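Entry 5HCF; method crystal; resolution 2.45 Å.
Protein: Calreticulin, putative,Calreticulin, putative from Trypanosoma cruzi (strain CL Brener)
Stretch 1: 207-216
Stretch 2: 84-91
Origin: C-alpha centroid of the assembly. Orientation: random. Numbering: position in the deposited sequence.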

# COMPACT_ATOMS: atom_id res chain seq x y z
N PRO A 207 -10.07 15.24 -2.76
CA PRO A 207 -10.35 13.99 -3.47
C PRO A 207 -9.08 13.31 -3.97
O PRO A 207 -8.12 13.99 -4.33
CB PRO A 207 -11.24 14.44 -4.63
CG PRO A 207 -10.92 15.89 -4.83
CD PRO A 207 -10.57 16.43 -3.47
N LEU A 208 -9.09 11.98 -4.00
CA LEU A 208 -7.92 11.22 -4.41
C LEU A 208 -7.93 11.04 -5.92
O LEU A 208 -8.96 10.70 -6.50
CB LEU A 208 -7.87 9.86 -3.72
CG LEU A 208 -7.78 9.87 -2.20
CD1 LEU A 208 -7.77 8.45 -1.64
CD2 LEU A 208 -6.56 10.64 -1.75
N THR A 209 -6.78 11.23 -6.56
CA THR A 209 -6.76 11.35 -8.00
C THR A 209 -5.76 10.40 -8.68
O THR A 209 -5.94 10.04 -9.84
CB THR A 209 -6.43 12.80 -8.41
OG1 THR A 209 -6.79 13.01 -9.78
CG2 THR A 209 -4.95 13.08 -8.22
N HIS A 210 -4.71 10.00 -7.97
CA HIS A 210 -3.73 9.08 -8.52
C HIS A 210 -3.33 7.98 -7.55
O HIS A 210 -3.41 8.15 -6.33
CB HIS A 210 -2.46 9.82 -8.96
CG HIS A 210 -2.67 10.77 -10.10
ND1 HIS A 210 -2.73 12.13 -9.94
CD2 HIS A 210 -2.79 10.54 -11.43
CE1 HIS A 210 -2.90 12.71 -11.12
NE2 HIS A 210 -2.94 11.76 -12.04
N VAL A 211 -2.90 6.84 -8.09
CA VAL A 211 -2.13 5.88 -7.33
C VAL A 211 -0.71 5.89 -7.88
O VAL A 211 -0.52 5.95 -9.10
CB VAL A 211 -2.72 4.45 -7.40
CG1 VAL A 211 -2.70 3.94 -8.83
CG2 VAL A 211 -1.95 3.52 -6.50
N GLY A 212 0.28 5.84 -7.01
CA GLY A 212 1.66 5.86 -7.45
C GLY A 212 2.54 4.86 -6.72
O GLY A 212 2.31 4.55 -5.55
N ILE A 213 3.55 4.36 -7.42
CA ILE A 213 4.56 3.52 -6.81
C ILE A 213 5.87 4.28 -6.76
O ILE A 213 6.49 4.55 -7.79
CB ILE A 213 4.75 2.19 -7.56
CG1 ILE A 213 3.56 1.27 -7.29
CG2 ILE A 213 6.03 1.51 -7.11
CD1 ILE A 213 3.45 0.10 -8.26
N ASP A 214 6.27 4.64 -5.55
CA ASP A 214 7.48 5.42 -5.32
C ASP A 214 8.34 4.67 -4.31
O ASP A 214 8.15 4.82 -3.10
CB ASP A 214 7.12 6.82 -4.82
CG ASP A 214 8.30 7.53 -4.19
OD1 ASP A 214 9.43 7.38 -4.69
OD2 ASP A 214 8.09 8.22 -3.17
N VAL A 215 9.26 3.85 -4.80
CA VAL A 215 10.07 3.02 -3.91
C VAL A 215 11.53 2.99 -4.31
O VAL A 215 11.88 3.25 -5.47
CB VAL A 215 9.56 1.56 -3.86
CG1 VAL A 215 8.13 1.52 -3.39
CG2 VAL A 215 9.70 0.90 -5.21
N TRP A 216 12.39 2.68 -3.35
CA TRP A 216 13.80 2.41 -3.60
C TRP A 216 14.06 0.93 -3.40
O TRP A 216 13.57 0.33 -2.45
CB TRP A 216 14.69 3.25 -2.66
CG TRP A 216 16.06 2.68 -2.45
CD1 TRP A 216 16.47 1.88 -1.41
CD2 TRP A 216 17.21 2.87 -3.28
NE1 TRP A 216 17.80 1.57 -1.56
CE2 TRP A 216 18.28 2.16 -2.70
CE3 TRP A 216 17.44 3.57 -4.47
CZ2 TRP A 216 19.55 2.12 -3.26
CZ3 TRP A 216 18.71 3.54 -5.03
CH2 TRP A 216 19.75 2.82 -4.42
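Stretch 2 84-91: GGGYIKLL

Stretch 2 lies alongside stretch 1 as an antiparallel neighbour in a β-sheet, the two joined by a salt bridge, a backbone ladder and a bridging water. The salt bridge runs from Lys89 NZ to Asp214 OD2 at 2.8 Å; the lysine chain is extended beyond its m chi1, with chi2 to chi4 all t, which carries the ammonium along the sheet to the carboxylate.

The ladder is densest between 208-216 and the strand 88-91, whose N-to-C directions make an angle of 148° and whose axes approach to 4.7 Å. Gly212 and Lys89 form a hydrogen-bonded pair: Lys89 N donates to Gly212 O and Gly212 N to Lys89 O, both at 2.9 Å. His210 and Leu91 repeat the pattern, with Leu91 N to His210 O and His210 N to Leu91 O again at 2.9 Å. Leu91 O also accepts from Thr209 N at 2.8 Å, so one carbonyl serves two consecutive amides. Between these pairs, Val211 faces Leu90 as a non-hydrogen-bonded pair, CA to CA 4.7 Å; here Val211 CA lies 3.3 Å from Lys89 O and Leu90 CA 3.6 Å from His210 O, as CA-H...O contacts.

Past Ile88 the regular ladder gives way to Gly86 and Tyr87, outside the strands. A water fills the gap, donating to Tyr87 O and Asp214 O, each 2.9 Å from its oxygen, and accepting from Asp214 N at 2.7 Å. Direct pairing returns farther along, where Gly85 N donates to Trp216 O at 2.9 Å and Gly84 CA approaches the same Trp216 O to 3.2 Å.

The side chains pack around this frame. Val211 and Leu90 share one face of the sheet, Val211 CG2 meeting Leu90 CD2 at 3.9 Å and Ile88 CD1 at 4.2 Å. Leu208 CD1 rests 4.2 Å from Leu90 CB, and Ile213 CG1 lies 4.2 Å from Ile88 CG2. On the face of His210 and Lys89, Leu91 reaches across so that its CD1 sits 3.7 Å from Gly212 N, over backbone that carries no side chain. Val215 CG1 stands over one face of the Tyr87 ring, 4.0 Å from the ring centroid and 8° off its normal, a CH-pi contact. Gly85 leaves room for that ring: a CB there would come within 2.7 Å of Tyr87 CE2. Together the two stretches bury 741 Å², both sides summed.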

# COMPACT_ATOMS: atom_id res chain seq x y z
N GLY A 84 14.60 -2.82 0.36
CA GLY A 84 13.73 -2.28 -0.67
C GLY A 84 12.29 -2.11 -0.25
O GLY A 84 11.80 -2.81 0.64
N GLY A 85 11.59 -1.19 -0.90
CA GLY A 85 10.21 -0.91 -0.57
C GLY A 85 9.23 -1.67 -1.45
O GLY A 85 9.57 -2.07 -2.56
N GLY A 86 8.02 -1.86 -0.95
CA GLY A 86 6.96 -2.50 -1.71
C GLY A 86 5.62 -1.89 -1.36
O GLY A 86 4.59 -2.57 -1.33
N TYR A 87 5.63 -0.59 -1.11
CA TYR A 87 4.43 0.13 -0.70
C TYR A 87 3.92 1.04 -1.81
O TYR A 87 4.69 1.49 -2.66
CB TYR A 87 4.71 0.95 0.56
CG TYR A 87 5.93 1.83 0.44
CD1 TYR A 87 5.85 3.10 -0.13
CD2 TYR A 87 7.17 1.39 0.90
CE1 TYR A 87 6.98 3.91 -0.24
CE2 TYR A 87 8.30 2.19 0.79
CZ TYR A 87 8.20 3.45 0.22
OH TYR A 87 9.32 4.24 0.12
N ILE A 88 2.62 1.32 -1.79
CA ILE A 88 2.01 2.22 -2.77
C ILE A 88 1.54 3.51 -2.10
O ILE A 88 1.49 3.59 -0.86
CB ILE A 88 0.80 1.57 -3.48
CG1 ILE A 88 -0.39 1.48 -2.52
CG2 ILE A 88 1.17 0.20 -4.02
CD1 ILE A 88 -1.68 1.02 -3.16
N LYS A 89 1.21 4.50 -2.91
CA LYS A 89 0.71 5.78 -2.41
C LYS A 89 -0.59 6.18 -3.09
O LYS A 89 -0.78 5.94 -4.28
CB LYS A 89 1.76 6.88 -2.61
CG LYS A 89 3.05 6.68 -1.83
CD LYS A 89 4.02 7.81 -2.12
CE LYS A 89 5.17 7.84 -1.13
NZ LYS A 89 6.09 8.97 -1.41
N LEU A 90 -1.47 6.82 -2.34
CA LEU A 90 -2.69 7.40 -2.90
C LEU A 90 -2.60 8.92 -2.79
O LEU A 90 -2.40 9.46 -1.70
CB LEU A 90 -3.93 6.87 -2.18
CG LEU A 90 -4.02 5.34 -2.04
CD1 LEU A 90 -5.28 4.94 -1.29
CD2 LEU A 90 -3.98 4.67 -3.40
N LEU A 91 -2.73 9.61 -3.92
CA LEU A 91 -2.42 11.03 -3.96
C LEU A 91 -3.56 11.87 -4.52
O LEU A 91 -4.26 11.44 -5.44
CB LEU A 91 -1.17 11.28 -4.81
CG LEU A 91 0.03 10.34 -4.62
CD1 LEU A 91 0.04 9.23 -5.66
CD2 LEU A 91 1.34 11.12 -4.65
O HOH W 1 5.31 4.32 -3.07